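Local coordinates for putative type VI secretion protein (Escherichia coli, PDB 6SK0), which forms the VgrG spike at the tip of the type VI secretion system, a spike onto which a phospholipase effector is loaded and by which it is inhibited, at the interface of chains A and B. Numbering follows the deposited sequence. Chains: chain A/B, Putative type VI secretion protein.

Contact 1 and contact 2 are two stretches of one A–B interface in the three-chain VgrG spike, with the centres of their C-alpha atoms about 62 Å apart. They share no residues. Contact 1 lies towards the C-terminal end of the modelled chain, where the turn between strands 734-739 and 742-746 of A packs on the next chain. Contact 2 pairs strands 626-629 and 634-638 of A with 634-638 and 642-646 of B, and helix 578-600 of A adds a side chain. In both, backbone hydrogen bonds between chains are joined by side-chain contacts, suggesting an intertwined shaft stitched together along its length.

Contact 1: the interface of chains A and B. Residues chain A 738-743; chain B 731-732, 734-736, 746-750.
This is a turn of the intertwined triangular beta-helix of the VgrG spike, where the bend between strands 734-739 and 742-746 of chain A lies against chain B. A:Gly741 buries the most surface here. Its carbonyl O accepts a hydrogen bond from B:Gly749 N at 2.8 Å, the donor standing 33° above the carbonyl plane and so not on a lone pair. The ring of B:Pro748 lies beside the same glycine, bringing its CG carbon to 4.0 Å from A:Gly741 CA.

A:Asn742 comes next, with CG anti to its carbonyl carbon and beside the backbone N (chi1 -57°). That torsion sends the amide tip towards the B:Gly749-B:Gln750 backbone, where OD1 accepts from B:Gln750 N at 2.8 Å. The donor lies in the carbonyl plane, on a lone pair, and the bond is nearly straight (168° at the hydrogen). One residue on, the backbone N of A:Ile743 gives its hydrogen to B:Gln750 O at 3.1 Å, so B:Gln750 is held at both its N-H and its C=O, by a side chain at one and the backbone at the other.

B:Ala734 buries as much as A:Asn742. Its methyl CB faces the CG1 branch of A:Ile743 at 3.7 Å, and CB of B:Cys747 packs against that same CG1. A:Leu738 splits its two tips: CD2 lies by the CA of B:Tyr735 at 3.7 Å, while CD1 meets CD1 of B:Ile736 at 3.8 Å, the two side chains crossing obliquely. The thiol of B:Cys731, SG anti to its backbone N, makes a weak 3.3 Å hydrogen bond to A:Leu738 O.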
loop_
_atom_site.group_PDB
_atom_site.type_symbol
_atom_site.label_atom_id
_atom_site.label_comp_id
_atom_site.label_asym_id
_atom_site.label_seq_id
_atom_site.Cartn_x
_atom_site.Cartn_y
_atom_site.Cartn_z
ATOM N N LEU A 738 -20.437 19.357 38.226
ATOM C CA LEU A 738 -20.025 20.748 38.131
ATOM C C LEU A 738 -20.818 21.352 36.985
ATOM O O LEU A 738 -20.615 20.982 35.826
ATOM C CB LEU A 738 -18.527 20.865 37.886
ATOM C CG LEU A 738 -17.555 20.715 39.047
ATOM C CD1 LEU A 738 -17.548 19.305 39.562
ATOM C CD2 LEU A 738 -16.157 21.129 38.617
ATOM N N SER A 739 -21.745 22.244 37.308
ATOM C CA SER A 739 -22.580 22.874 36.298
ATOM C C SER A 739 -23.130 24.169 36.864
ATOM O O SER A 739 -23.245 24.337 38.078
ATOM C CB SER A 739 -23.719 21.960 35.843
ATOM O OG SER A 739 -24.613 21.696 36.899
ATOM N N GLY A 740 -23.502 25.062 35.965
ATOM C CA GLY A 740 -23.792 26.417 36.378
ATOM C C GLY A 740 -22.520 26.970 36.965
ATOM O O GLY A 740 -21.457 26.941 36.338
ATOM N N GLY A 741 -22.598 27.449 38.190
ATOM C CA GLY A 741 -21.393 27.758 38.920
ATOM C C GLY A 741 -21.400 26.981 40.210
ATOM O O GLY A 741 -20.858 27.425 41.220
ATOM N N ASN A 742 -22.033 25.819 40.183
ATOM C CA ASN A 742 -22.275 25.037 41.375
ATOM C C ASN A 742 -21.516 23.726 41.323
ATOM O O ASN A 742 -21.120 23.245 40.260
ATOM C CB ASN A 742 -23.765 24.753 41.552
ATOM C CG ASN A 742 -24.585 26.007 41.605
ATOM O OD1 ASN A 742 -24.239 26.954 42.301
ATOM N ND2 ASN A 742 -25.675 26.028 40.861
ATOM N N ILE A 743 -21.320 23.156 42.500
ATOM C CA ILE A 743 -20.817 21.805 42.657
ATOM C C ILE A 743 -21.859 21.021 43.428
ATOM O O ILE A 743 -22.297 21.448 44.500
ATOM C CB ILE A 743 -19.463 21.776 43.381
ATOM C CG1 ILE A 743 -18.463 22.681 42.677
ATOM C CG2 ILE A 743 -18.954 20.362 43.475
ATOM C CD1 ILE A 743 -17.126 22.749 43.348
ATOM N N CYS B 731 -15.605 23.357 35.442
ATOM C CA CYS B 731 -16.739 23.634 34.571
ATOM C C CYS B 731 -17.447 24.868 35.094
ATOM O O CYS B 731 -17.861 24.892 36.255
ATOM C CB CYS B 731 -17.702 22.458 34.512
ATOM S SG CYS B 731 -19.156 22.807 33.527
ATOM N N GLY B 732 -17.586 25.878 34.244
ATOM C CA GLY B 732 -18.414 27.029 34.563
ATOM C C GLY B 732 -18.012 27.779 35.810
ATOM O O GLY B 732 -18.879 28.195 36.584
ATOM N N ALA B 734 -16.836 26.667 38.507
ATOM C CA ALA B 734 -16.622 25.667 39.535
ATOM C C ALA B 734 -15.401 24.821 39.204
ATOM O O ALA B 734 -15.077 24.586 38.040
ATOM C CB ALA B 734 -17.852 24.777 39.678
ATOM N N TYR B 735 -14.715 24.366 40.243
ATOM C CA TYR B 735 -13.598 23.469 40.029
ATOM C C TYR B 735 -13.399 22.581 41.243
ATOM O O TYR B 735 -13.759 22.934 42.367
ATOM C CB TYR B 735 -12.306 24.226 39.717
ATOM C CG TYR B 735 -11.785 25.012 40.880
ATOM C CD1 TYR B 735 -12.194 26.314 41.089
ATOM C CD2 TYR B 735 -10.897 24.449 41.782
ATOM C CE1 TYR B 735 -11.731 27.036 42.153
ATOM C CE2 TYR B 735 -10.432 25.164 42.852
ATOM C CZ TYR B 735 -10.852 26.458 43.031
ATOM O OH TYR B 735 -10.390 27.181 44.097
ATOM N N ILE B 736 -12.817 21.419 40.992
ATOM C CA ILE B 736 -12.296 20.544 42.025
ATOM C C ILE B 736 -10.829 20.324 41.711
ATOM O O ILE B 736 -10.487 19.873 40.613
ATOM C CB ILE B 736 -13.052 19.213 42.091
ATOM C CG1 ILE B 736 -14.517 19.461 42.431
ATOM C CG2 ILE B 736 -12.407 18.305 43.101
ATOM C CD1 ILE B 736 -15.340 18.233 42.452
ATOM N N GLY B 746 -13.891 24.685 44.665
ATOM C CA GLY B 746 -14.195 26.088 44.549
ATOM C C GLY B 746 -15.267 26.335 43.524
ATOM O O GLY B 746 -15.243 25.749 42.441
ATOM N N CYS B 747 -16.222 27.194 43.851
ATOM C CA CYS B 747 -17.252 27.565 42.901
ATOM C C CYS B 747 -17.817 28.917 43.294
ATOM O O CYS B 747 -17.842 29.254 44.481
ATOM C CB CYS B 747 -18.366 26.512 42.834
ATOM S SG CYS B 747 -19.437 26.414 44.251
ATOM N N PRO B 748 -18.246 29.722 42.324
ATOM C CA PRO B 748 -18.908 30.986 42.666
ATOM C C PRO B 748 -20.313 30.797 43.190
ATOM O O PRO B 748 -20.829 31.693 43.863
ATOM C CB PRO B 748 -18.909 31.743 41.337
ATOM C CG PRO B 748 -18.945 30.664 40.320
ATOM C CD PRO B 748 -18.141 29.531 40.869
ATOM N N GLY B 749 -20.946 29.667 42.902
ATOM C CA GLY B 749 -22.274 29.397 43.395
ATOM C C GLY B 749 -22.245 28.629 44.694
ATOM O O GLY B 749 -21.525 28.999 45.621
ATOM N N GLN B 750 -22.997 27.546 44.773
ATOM C CA GLN B 750 -23.114 26.794 46.006
ATOM C C GLN B 750 -22.564 25.387 45.835
ATOM O O GLN B 750 -22.608 24.815 44.744
ATOM C CB GLN B 750 -24.562 26.741 46.471
ATOM C CG GLN B 750 -25.475 25.941 45.592
ATOM C CD GLN B 750 -26.787 25.638 46.274
ATOM O OE1 GLN B 750 -27.325 26.472 47.000
ATOM N NE2 GLN B 750 -27.306 24.439 46.056
#

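Contact 2: the interface of chains A and B. Residues chain A 583, 628-634; chain B 636-643.
Parallel strand pairing between chains, typical of the VgrG beta-helix spike, sets the frame here: strand 626-629 of A runs beside 634-638 of B, and 634-638 of A beside 642-646 of B. The backbone N of B:Val637 gives its hydrogen to A:Leu628 O at 2.8 Å, almost straight (170° at the hydrogen) and nearly along the C=O axis. A:Ile634 works both ways, donating from N to B:Ala641 O at 3.2 Å and accepting at O from B:Arg643 N at 2.8 Å.

Side-chain hydrogen bonding centres on B:Ser638. Its hydroxyl, with OG anti to the backbone N (chi1 173°), reaches into the A:Ala630-A:Gly633 turn. OG donates to A:Ala630 O at 2.8 Å, coming from above the carbonyl plane and not along a lone pair. It also accepts from A:Gly633 N at 2.9 Å. In its own chain OG accepts from B:Arg640 N, again at 2.9 Å, through a bent bond. Donating to one turn and accepting backbone N-H groups from both chains should limit the hydroxyl's rotation, and it ties the turns of A and B together.

The charged pair is loose: B:Arg640 NE stands 3.8 Å from A:Asp632 OD1 in a salt bridge, the side chains lying alongside one another and pointing the same way, with carboxylate and guanidinium planes 60° apart. The arginine is bent at chi2, and its CG lies against the CA of A:Asp632.

Apolar packing completes the join. A:Ile634 and B:Met636 cross obliquely, CD1 to CG 3.6 Å, and the methionine sulphur also faces CD1 of A:Leu628. The ring of A:His629 meets CG2 of B:Val637 at its CD2 corner, the side chains crossing at about a right angle. From helix 578-600, A:Gln583 presses CB against B:Val637 CB and lays its amide along B:Ala639.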
loop_
_atom_site.group_PDB
_atom_site.type_symbol
_atom_site.label_atom_id
_atom_site.label_comp_id
_atom_site.label_asym_id
_atom_site.label_seq_id
_atom_site.Cartn_x
_atom_site.Cartn_y
_atom_site.Cartn_z
ATOM N N GLN A 583 -4.536 -16.798 -4.531
ATOM C CA GLN A 583 -4.193 -15.608 -3.760
ATOM C C GLN A 583 -5.329 -14.595 -3.760
ATOM O O GLN A 583 -5.663 -14.029 -2.715
ATOM C CB GLN A 583 -2.913 -14.975 -4.300
ATOM C CG GLN A 583 -1.664 -15.788 -4.046
ATOM C CD GLN A 583 -1.575 -16.276 -2.619
ATOM O OE1 GLN A 583 -1.460 -17.468 -2.361
ATOM N NE2 GLN A 583 -1.632 -15.355 -1.686
ATOM N N LEU A 628 -0.379 -9.012 -11.125
ATOM C CA LEU A 628 1.012 -9.295 -10.828
ATOM C C LEU A 628 1.045 -10.344 -9.735
ATOM O O LEU A 628 0.519 -10.125 -8.640
ATOM C CB LEU A 628 1.755 -8.038 -10.391
ATOM C CG LEU A 628 1.538 -6.775 -11.220
ATOM C CD1 LEU A 628 2.386 -5.659 -10.663
ATOM C CD2 LEU A 628 1.874 -7.016 -12.664
ATOM N N HIS A 629 1.635 -11.485 -10.036
ATOM C CA HIS A 629 1.730 -12.551 -9.060
ATOM C C HIS A 629 3.116 -13.161 -9.097
ATOM O O HIS A 629 3.651 -13.432 -10.172
ATOM C CB HIS A 629 0.688 -13.635 -9.297
ATOM C CG HIS A 629 0.846 -14.796 -8.380
ATOM N ND1 HIS A 629 1.450 -15.967 -8.765
ATOM C CD2 HIS A 629 0.538 -14.942 -7.072
ATOM C CE1 HIS A 629 1.483 -16.798 -7.741
ATOM N NE2 HIS A 629 0.932 -16.201 -6.703
ATOM N N ALA A 630 3.687 -13.375 -7.920
ATOM C CA ALA A 630 4.923 -14.088 -7.795
ATOM C C ALA A 630 4.731 -15.017 -6.607
ATOM O O ALA A 630 4.175 -14.600 -5.585
ATOM C CB ALA A 630 6.132 -13.177 -7.586
ATOM N N PRO A 631 5.140 -16.274 -6.712
ATOM C CA PRO A 631 5.013 -17.171 -5.557
ATOM C C PRO A 631 5.908 -16.790 -4.391
ATOM O O PRO A 631 5.569 -17.094 -3.247
ATOM C CB PRO A 631 5.385 -18.540 -6.139
ATOM C CG PRO A 631 6.144 -18.240 -7.365
ATOM C CD PRO A 631 5.597 -16.979 -7.916
ATOM N N ASP A 632 7.026 -16.112 -4.633
ATOM C CA ASP A 632 7.988 -15.843 -3.575
ATOM C C ASP A 632 8.113 -14.359 -3.249
ATOM O O ASP A 632 9.151 -13.914 -2.763
ATOM C CB ASP A 632 9.341 -16.442 -3.938
ATOM C CG ASP A 632 9.456 -17.883 -3.492
ATOM O OD1 ASP A 632 8.785 -18.252 -2.510
ATOM O OD2 ASP A 632 10.181 -18.662 -4.125
ATOM N N GLY A 633 7.070 -13.594 -3.484
ATOM C CA GLY A 633 7.069 -12.244 -2.976
ATOM C C GLY A 633 7.259 -11.215 -4.070
ATOM O O GLY A 633 7.898 -11.461 -5.097
ATOM N N ILE A 634 6.707 -10.035 -3.842
ATOM C CA ILE A 634 6.759 -8.951 -4.806
ATOM C C ILE A 634 7.365 -7.737 -4.128
ATOM O O ILE A 634 6.915 -7.326 -3.054
ATOM C CB ILE A 634 5.370 -8.629 -5.380
ATOM C CG1 ILE A 634 4.805 -9.851 -6.106
ATOM C CG2 ILE A 634 5.454 -7.430 -6.294
ATOM C CD1 ILE A 634 3.458 -9.638 -6.741
ATOM N N MET B 636 -1.838 -7.077 -7.145
ATOM C CA MET B 636 -0.462 -7.444 -6.842
ATOM C C MET B 636 -0.529 -8.430 -5.688
ATOM O O MET B 636 -0.814 -8.046 -4.552
ATOM C CB MET B 636 0.365 -6.216 -6.496
ATOM C CG MET B 636 1.842 -6.442 -6.546
ATOM S SD MET B 636 2.770 -4.918 -6.754
ATOM C CE MET B 636 2.947 -4.430 -5.051
ATOM N N VAL B 637 -0.297 -9.700 -5.977
ATOM C CA VAL B 637 -0.522 -10.747 -4.998
ATOM C C VAL B 637 0.664 -11.692 -4.941
ATOM O O VAL B 637 1.360 -11.926 -5.932
ATOM C CB VAL B 637 -1.817 -11.535 -5.279
ATOM C CG1 VAL B 637 -3.018 -10.642 -5.077
ATOM C CG2 VAL B 637 -1.795 -12.137 -6.677
ATOM N N SER B 638 0.869 -12.250 -3.758
ATOM C CA SER B 638 1.870 -13.267 -3.514
ATOM C C SER B 638 1.471 -14.005 -2.253
ATOM O O SER B 638 0.915 -13.414 -1.330
ATOM C CB SER B 638 3.268 -12.663 -3.358
ATOM O OG SER B 638 4.195 -13.648 -2.961
ATOM N N ALA B 639 1.753 -15.304 -2.223
ATOM C CA ALA B 639 1.681 -16.010 -0.954
ATOM C C ALA B 639 2.691 -15.445 0.031
ATOM O O ALA B 639 2.421 -15.383 1.232
ATOM C CB ALA B 639 1.906 -17.505 -1.158
ATOM N N ARG B 640 3.836 -14.998 -0.466
ATOM C CA ARG B 640 4.911 -14.482 0.358
ATOM C C ARG B 640 4.747 -12.982 0.568
ATOM O O ARG B 640 3.755 -12.376 0.166
ATOM C CB ARG B 640 6.259 -14.800 -0.276
ATOM C CG ARG B 640 6.521 -16.257 -0.391
ATOM C CD ARG B 640 6.844 -16.848 0.936
ATOM N NE ARG B 640 7.071 -18.281 0.831
ATOM C CZ ARG B 640 7.623 -19.016 1.787
ATOM N NH1 ARG B 640 8.011 -18.447 2.918
ATOM N NH2 ARG B 640 7.786 -20.317 1.607
ATOM N N ALA B 641 5.752 -12.370 1.174
ATOM C CA ALA B 641 5.674 -10.973 1.557
ATOM C C ALA B 641 5.646 -10.058 0.341
ATOM O O ALA B 641 6.176 -10.371 -0.722
ATOM C CB ALA B 641 6.851 -10.605 2.454
ATOM N N LEU B 642 5.017 -8.914 0.512
ATOM C CA LEU B 642 5.055 -7.850 -0.468
ATOM C C LEU B 642 5.743 -6.657 0.164
ATOM O O LEU B 642 5.601 -6.411 1.362
ATOM C CB LEU B 642 3.655 -7.475 -0.942
ATOM C CG LEU B 642 3.057 -8.376 -2.019
ATOM C CD1 LEU B 642 2.630 -9.704 -1.442
ATOM C CD2 LEU B 642 1.871 -7.709 -2.680
ATOM N N ARG B 643 6.509 -5.934 -0.634
ATOM C CA ARG B 643 7.104 -4.694 -0.181
ATOM C C ARG B 643 6.831 -3.594 -1.188
ATOM O O ARG B 643 7.087 -3.754 -2.382
ATOM C CB ARG B 643 8.603 -4.812 0.048
ATOM C CG ARG B 643 9.191 -3.479 0.461
ATOM C CD ARG B 643 10.579 -3.594 0.969
ATOM N NE ARG B 643 10.786 -4.814 1.724
ATOM C CZ ARG B 643 11.975 -5.354 1.919
ATOM N NH1 ARG B 643 13.047 -4.772 1.418
ATOM N NH2 ARG B 643 12.089 -6.469 2.611
#